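Local coordinates for ornithine carbamoyltransferase, anabolic (Campylobacter jejuni subsp. jejuni, PDB 3TPF), which probably transfers the carbamoyl group of carbamoyl phosphate to L-ornithine, giving L-citrulline and phosphate in arginine biosynthesis, at residues Lys235-Lys247 against Tyr265-Lys277. Sequence-based numbering, arbitrary orientation.
Sequences KIKEFEGFMIDEK and YRGYEVSEEIFEK
Ile244 and Val270 form a single parallel-type beta bridge, in which Ile244 bonds to the residues on both flanks of Val270. Ile244 N donates to Glu269 O at 2.9 Å, with an N-H...O angle of 177°. Ser271 N donates to Ile244 O at 3.1 Å. The same oxygen receives a CA-H contact from Val270 CA at 3.5 Å.

Just past the bridge, each segment enters a helix through an N-cap. Ser271 OG accepts from Ile274 N at 3.1 Å; a chi1 of 75° sets OG between the backbone N and the carbonyl carbon of Ser271, where it can take that N-H. Asp245 OD2 caps Ala248 N.

With chi1 at 164°, the side chain of the selenomethionine Met243 runs along Tyr268 O, and its SE lies 4.1 Å from Ser271 CB. On the inner side, Ile274 CG2 meets Ile244 CG2, and Leu258 of strand 257-260 packs against Ile244, Val270 and Ile274. At the outer end, the carboxylates of the exposed Glu246 and Glu273 lie near each other, two acceptors with no hydrogen bond between them. Their like charges would be expected to disfavour this unless solvent screens them.

The bridge thus ties two loops of the Asp/Orn-binding domain together beside its parallel sheet. Backbone bonds and apolar packing, rather than salt bridges, join the two segments.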
loop_
_atom_site.group_PDB
_atom_site.type_symbol
_atom_site.label_atom_id
_atom_site.label_comp_id
_atom_site.label_asym_id
_atom_site.label_seq_id
_atom_site.Cartn_x
_atom_site.Cartn_y
_atom_site.Cartn_z
ATOM N N LYS B 235 -11.137 -29.667 16.046
ATOM C CA LYS B 235 -10.328 -30.178 14.914
ATOM C C LYS B 235 -9.008 -30.756 15.436
ATOM O O LYS B 235 -8.690 -31.912 15.192
ATOM C CB LYS B 235 -10.089 -29.100 13.862
ATOM N N ILE B 236 -8.316 -29.981 16.249
ATOM C CA ILE B 236 -7.148 -30.463 16.963
ATOM C C ILE B 236 -7.272 -31.880 17.548
ATOM O O ILE B 236 -6.410 -32.725 17.307
ATOM C CB ILE B 236 -6.743 -29.471 18.074
ATOM C CG1 ILE B 236 -5.848 -28.345 17.499
ATOM C CG2 ILE B 236 -6.031 -30.204 19.221
ATOM C CD1 ILE B 236 -6.576 -27.374 16.620
ATOM N N LYS B 237 -8.292 -32.119 18.361
ATOM C CA LYS B 237 -8.458 -33.452 18.984
ATOM C C LYS B 237 -8.563 -34.547 17.905
ATOM O O LYS B 237 -8.166 -35.700 18.139
ATOM C CB LYS B 237 -9.658 -33.547 19.999
ATOM N N GLU B 238 -9.154 -34.182 16.769
ATOM C CA GLU B 238 -9.441 -35.141 15.681
ATOM C C GLU B 238 -8.152 -35.551 14.980
ATOM O O GLU B 238 -8.021 -36.695 14.526
ATOM C CB GLU B 238 -10.432 -34.567 14.643
ATOM C CG GLU B 238 -11.878 -34.390 15.135
ATOM C CD GLU B 238 -12.917 -34.232 14.015
ATOM O OE1 GLU B 238 -13.106 -33.099 13.506
ATOM O OE2 GLU B 238 -13.584 -35.244 13.677
ATOM N N PHE B 239 -7.197 -34.626 14.968
ATOM C CA PHE B 239 -5.871 -34.829 14.370
ATOM C C PHE B 239 -4.801 -35.390 15.330
ATOM O O PHE B 239 -3.612 -35.070 15.193
ATOM C CB PHE B 239 -5.369 -33.502 13.769
ATOM C CG PHE B 239 -6.076 -33.105 12.499
ATOM C CD1 PHE B 239 -5.629 -33.560 11.275
ATOM C CD2 PHE B 239 -7.202 -32.318 12.527
ATOM C CE1 PHE B 239 -6.290 -33.224 10.118
ATOM C CE2 PHE B 239 -7.889 -31.999 11.367
ATOM C CZ PHE B 239 -7.435 -32.458 10.168
ATOM N N GLU B 240 -5.215 -36.218 16.292
ATOM C CA GLU B 240 -4.298 -36.693 17.351
ATOM C C GLU B 240 -3.002 -37.293 16.779
ATOM O O GLU B 240 -1.894 -36.751 16.998
ATOM C CB GLU B 240 -4.975 -37.700 18.305
ATOM C CG GLU B 240 -5.135 -39.180 17.859
ATOM C CD GLU B 240 -4.311 -40.215 18.697
ATOM O OE1 GLU B 240 -4.310 -41.442 18.383
ATOM O OE2 GLU B 240 -3.659 -39.833 19.695
ATOM N N GLY B 241 -3.146 -38.393 16.039
ATOM C CA GLY B 241 -1.981 -39.150 15.543
ATOM C C GLY B 241 -1.200 -38.492 14.419
ATOM O O GLY B 241 -0.190 -39.014 13.957
ATOM N N PHE B 242 -1.638 -37.319 14.006
ATOM C CA PHE B 242 -1.251 -36.813 12.679
ATOM C C PHE B 242 -0.040 -35.892 12.598
ATOM O O PHE B 242 0.379 -35.499 11.523
ATOM C CB PHE B 242 -2.456 -36.199 11.984
ATOM C CG PHE B 242 -3.387 -37.229 11.436
ATOM C CD1 PHE B 242 -3.362 -37.552 10.101
ATOM C CD2 PHE B 242 -4.241 -37.927 12.270
ATOM C CE1 PHE B 242 -4.213 -38.513 9.596
ATOM C CE2 PHE B 242 -5.095 -38.886 11.771
ATOM C CZ PHE B 242 -5.084 -39.185 10.428
HETATM N N MSE B 243 0.544 -35.559 13.713
HETATM C CA MSE B 243 1.691 -34.663 13.648
HETATM C C MSE B 243 2.799 -35.315 12.889
HETATM O O MSE B 243 2.969 -36.512 12.993
HETATM C CB MSE B 243 2.172 -34.376 15.063
HETATM C CG MSE B 243 3.572 -33.794 15.074
HETATM SE SE MSE B 243 3.931 -33.097 16.880
HETATM C CE MSE B 243 3.368 -34.574 18.102
ATOM N N ILE B 244 3.570 -34.521 12.152
ATOM C CA ILE B 244 4.855 -34.974 11.603
ATOM C C ILE B 244 5.992 -34.735 12.584
ATOM O O ILE B 244 6.297 -33.601 12.964
ATOM C CB ILE B 244 5.252 -34.286 10.317
ATOM C CG1 ILE B 244 4.170 -34.497 9.266
ATOM C CG2 ILE B 244 6.580 -34.801 9.839
ATOM C CD1 ILE B 244 3.767 -35.951 9.044
ATOM N N ASP B 245 6.560 -35.831 13.048
ATOM C CA ASP B 245 7.634 -35.798 14.012
ATOM C C ASP B 245 8.736 -36.743 13.550
ATOM O O ASP B 245 8.633 -37.329 12.479
ATOM C CB ASP B 245 7.141 -36.097 15.454
ATOM C CG ASP B 245 6.387 -37.437 15.611
ATOM O OD1 ASP B 245 5.973 -37.697 16.775
ATOM O OD2 ASP B 245 6.233 -38.220 14.646
ATOM N N GLU B 246 9.799 -36.864 14.346
ATOM C CA GLU B 246 10.988 -37.664 13.974
ATOM C C GLU B 246 10.592 -39.083 13.589
ATOM O O GLU B 246 11.044 -39.622 12.573
ATOM C CB GLU B 246 12.032 -37.672 15.103
ATOM C CG GLU B 246 13.492 -37.695 14.631
ATOM C CD GLU B 246 14.466 -38.264 15.680
ATOM O OE1 GLU B 246 15.463 -37.564 16.038
ATOM O OE2 GLU B 246 14.236 -39.420 16.159
ATOM N N LYS B 247 9.751 -39.694 14.409
ATOM C CA LYS B 247 9.347 -41.099 14.140
ATOM C C LYS B 247 8.624 -41.211 12.813
ATOM O O LYS B 247 8.778 -42.213 12.109
ATOM C CB LYS B 247 8.475 -41.760 15.241
ATOM C CG LYS B 247 8.362 -43.292 15.058
ATOM C CD LYS B 247 7.572 -43.963 16.165
ATOM N N TYR B 265 2.731 -24.415 12.874
ATOM C CA TYR B 265 2.348 -24.360 14.295
ATOM C C TYR B 265 3.018 -25.509 14.996
ATOM O O TYR B 265 2.551 -26.627 14.980
ATOM C CB TYR B 265 0.849 -24.356 14.513
ATOM C CG TYR B 265 0.214 -23.183 13.818
ATOM C CD1 TYR B 265 0.275 -21.890 14.376
ATOM C CD2 TYR B 265 -0.451 -23.353 12.602
ATOM C CE1 TYR B 265 -0.308 -20.797 13.730
ATOM C CE2 TYR B 265 -1.041 -22.291 11.940
ATOM C CZ TYR B 265 -0.962 -21.002 12.491
ATOM O OH TYR B 265 -1.578 -19.936 11.819
ATOM N N ARG B 266 4.194 -25.186 15.497
ATOM C CA ARG B 266 5.042 -26.111 16.194
ATOM C C ARG B 266 4.261 -26.672 17.301
ATOM O O ARG B 266 3.639 -25.952 18.060
ATOM C CB ARG B 266 6.285 -25.402 16.746
ATOM C CG ARG B 266 7.253 -24.932 15.671
ATOM C CD ARG B 266 8.164 -23.821 16.121
ATOM N NE ARG B 266 8.178 -22.826 15.069
ATOM C CZ ARG B 266 9.230 -22.474 14.365
ATOM N NH1 ARG B 266 10.402 -23.027 14.556
ATOM N NH2 ARG B 266 9.119 -21.544 13.440
ATOM N N GLY B 267 4.322 -27.970 17.414
ATOM C CA GLY B 267 3.621 -28.674 18.502
ATOM C C GLY B 267 2.276 -29.241 18.072
ATOM O O GLY B 267 1.623 -29.979 18.826
ATOM N N TYR B 268 1.880 -28.887 16.853
ATOM C CA TYR B 268 0.631 -29.359 16.267
ATOM C C TYR B 268 0.930 -30.220 15.040
ATOM O O TYR B 268 1.401 -31.358 15.176
ATOM C CB TYR B 268 -0.281 -28.184 15.939
ATOM C CG TYR B 268 -0.599 -27.407 17.143
ATOM C CD1 TYR B 268 0.158 -26.312 17.499
ATOM C CD2 TYR B 268 -1.599 -27.847 18.035
ATOM C CE1 TYR B 268 -0.097 -25.633 18.681
ATOM C CE2 TYR B 268 -1.855 -27.175 19.214
ATOM C CZ TYR B 268 -1.112 -26.066 19.528
ATOM O OH TYR B 268 -1.363 -25.386 20.681
ATOM N N GLU B 269 0.725 -29.683 13.845
ATOM C CA GLU B 269 0.929 -30.490 12.649
ATOM C C GLU B 269 2.395 -30.870 12.451
ATOM O O GLU B 269 2.721 -31.780 11.714
ATOM C CB GLU B 269 0.422 -29.776 11.405
ATOM C CG GLU B 269 1.261 -28.607 10.941
ATOM C CD GLU B 269 0.939 -27.280 11.622
ATOM O OE1 GLU B 269 -0.001 -27.190 12.480
ATOM O OE2 GLU B 269 1.664 -26.297 11.249
ATOM N N VAL B 270 3.271 -30.169 13.116
ATOM C CA VAL B 270 4.664 -30.455 12.980
ATOM C C VAL B 270 5.399 -30.170 14.287
ATOM O O VAL B 270 5.066 -29.206 14.998
ATOM C CB VAL B 270 5.255 -29.649 11.811
ATOM C CG1 VAL B 270 5.460 -28.201 12.196
ATOM C CG2 VAL B 270 6.576 -30.243 11.401
ATOM N N SER B 271 6.370 -31.011 14.626
ATOM C CA SER B 271 7.198 -30.775 15.806
ATOM C C SER B 271 8.269 -29.722 15.503
ATOM O O SER B 271 8.761 -29.610 14.405
ATOM C CB SER B 271 7.857 -32.048 16.262
ATOM O OG SER B 271 8.923 -32.383 15.410
ATOM N N GLU B 272 8.659 -29.010 16.540
ATOM C CA GLU B 272 9.720 -28.005 16.479
ATOM C C GLU B 272 11.016 -28.609 15.934
ATOM O O GLU B 272 11.620 -28.090 15.007
ATOM C CB GLU B 272 9.990 -27.421 17.858
ATOM C CG GLU B 272 10.802 -26.130 17.830
ATOM C CD GLU B 272 12.321 -26.309 17.981
ATOM O OE1 GLU B 272 12.729 -27.355 18.532
ATOM O OE2 GLU B 272 13.092 -25.364 17.626
ATOM N N GLU B 273 11.390 -29.757 16.501
ATOM C CA GLU B 273 12.637 -30.449 16.135
ATOM C C GLU B 273 12.651 -30.684 14.638
ATOM O O GLU B 273 13.532 -30.203 13.951
ATOM C CB GLU B 273 12.916 -31.777 16.955
ATOM C CG GLU B 273 14.466 -32.025 17.144
ATOM C CD GLU B 273 14.970 -33.495 17.291
ATOM O OE1 GLU B 273 14.454 -34.414 16.558
ATOM O OE2 GLU B 273 15.929 -33.711 18.123
ATOM N N ILE B 274 11.607 -31.331 14.145
ATOM C CA ILE B 274 11.538 -31.758 12.770
ATOM C C ILE B 274 11.427 -30.603 11.789
ATOM O O ILE B 274 11.977 -30.623 10.687
ATOM C CB ILE B 274 10.394 -32.775 12.539
ATOM C CG1 ILE B 274 10.822 -33.772 11.480
ATOM C CG2 ILE B 274 9.101 -32.117 12.121
ATOM C CD1 ILE B 274 12.036 -34.548 11.930
ATOM N N PHE B 275 10.703 -29.598 12.210
ATOM C CA PHE B 275 10.513 -28.402 11.401
ATOM C C PHE B 275 11.839 -27.719 11.193
ATOM O O PHE B 275 12.254 -27.484 10.069
ATOM C CB PHE B 275 9.565 -27.435 12.080
ATOM C CG PHE B 275 9.320 -26.176 11.305
ATOM C CD1 PHE B 275 10.050 -25.056 11.552
ATOM C CD2 PHE B 275 8.344 -26.117 10.327
ATOM C CE1 PHE B 275 9.834 -23.874 10.822
ATOM C CE2 PHE B 275 8.143 -24.947 9.562
ATOM C CZ PHE B 275 8.886 -23.818 9.822
ATOM N N GLU B 276 12.519 -27.461 12.288
ATOM C CA GLU B 276 13.853 -26.871 12.203
ATOM C C GLU B 276 14.868 -27.779 11.476
ATOM O O GLU B 276 15.749 -27.304 10.728
ATOM C CB GLU B 276 14.379 -26.458 13.546
ATOM C CG GLU B 276 13.702 -25.201 14.103
ATOM C CD GLU B 276 13.956 -23.959 13.244
ATOM O OE1 GLU B 276 15.023 -23.881 12.549
ATOM O OE2 GLU B 276 13.120 -23.028 13.302
ATOM N N LYS B 277 14.693 -29.087 11.620
ATOM C CA LYS B 277 15.551 -30.044 10.889
ATOM C C LYS B 277 15.455 -29.764 9.388
ATOM O O LYS B 277 16.460 -29.729 8.691
ATOM C CB LYS B 277 15.207 -31.496 11.179
ATOM C CG LYS B 277 16.346 -32.451 10.843
ATOM C CD LYS B 277 15.846 -33.870 10.653
ATOM C CE LYS B 277 16.921 -34.890 10.194
ATOM N NZ LYS B 277 16.432 -35.687 8.982
#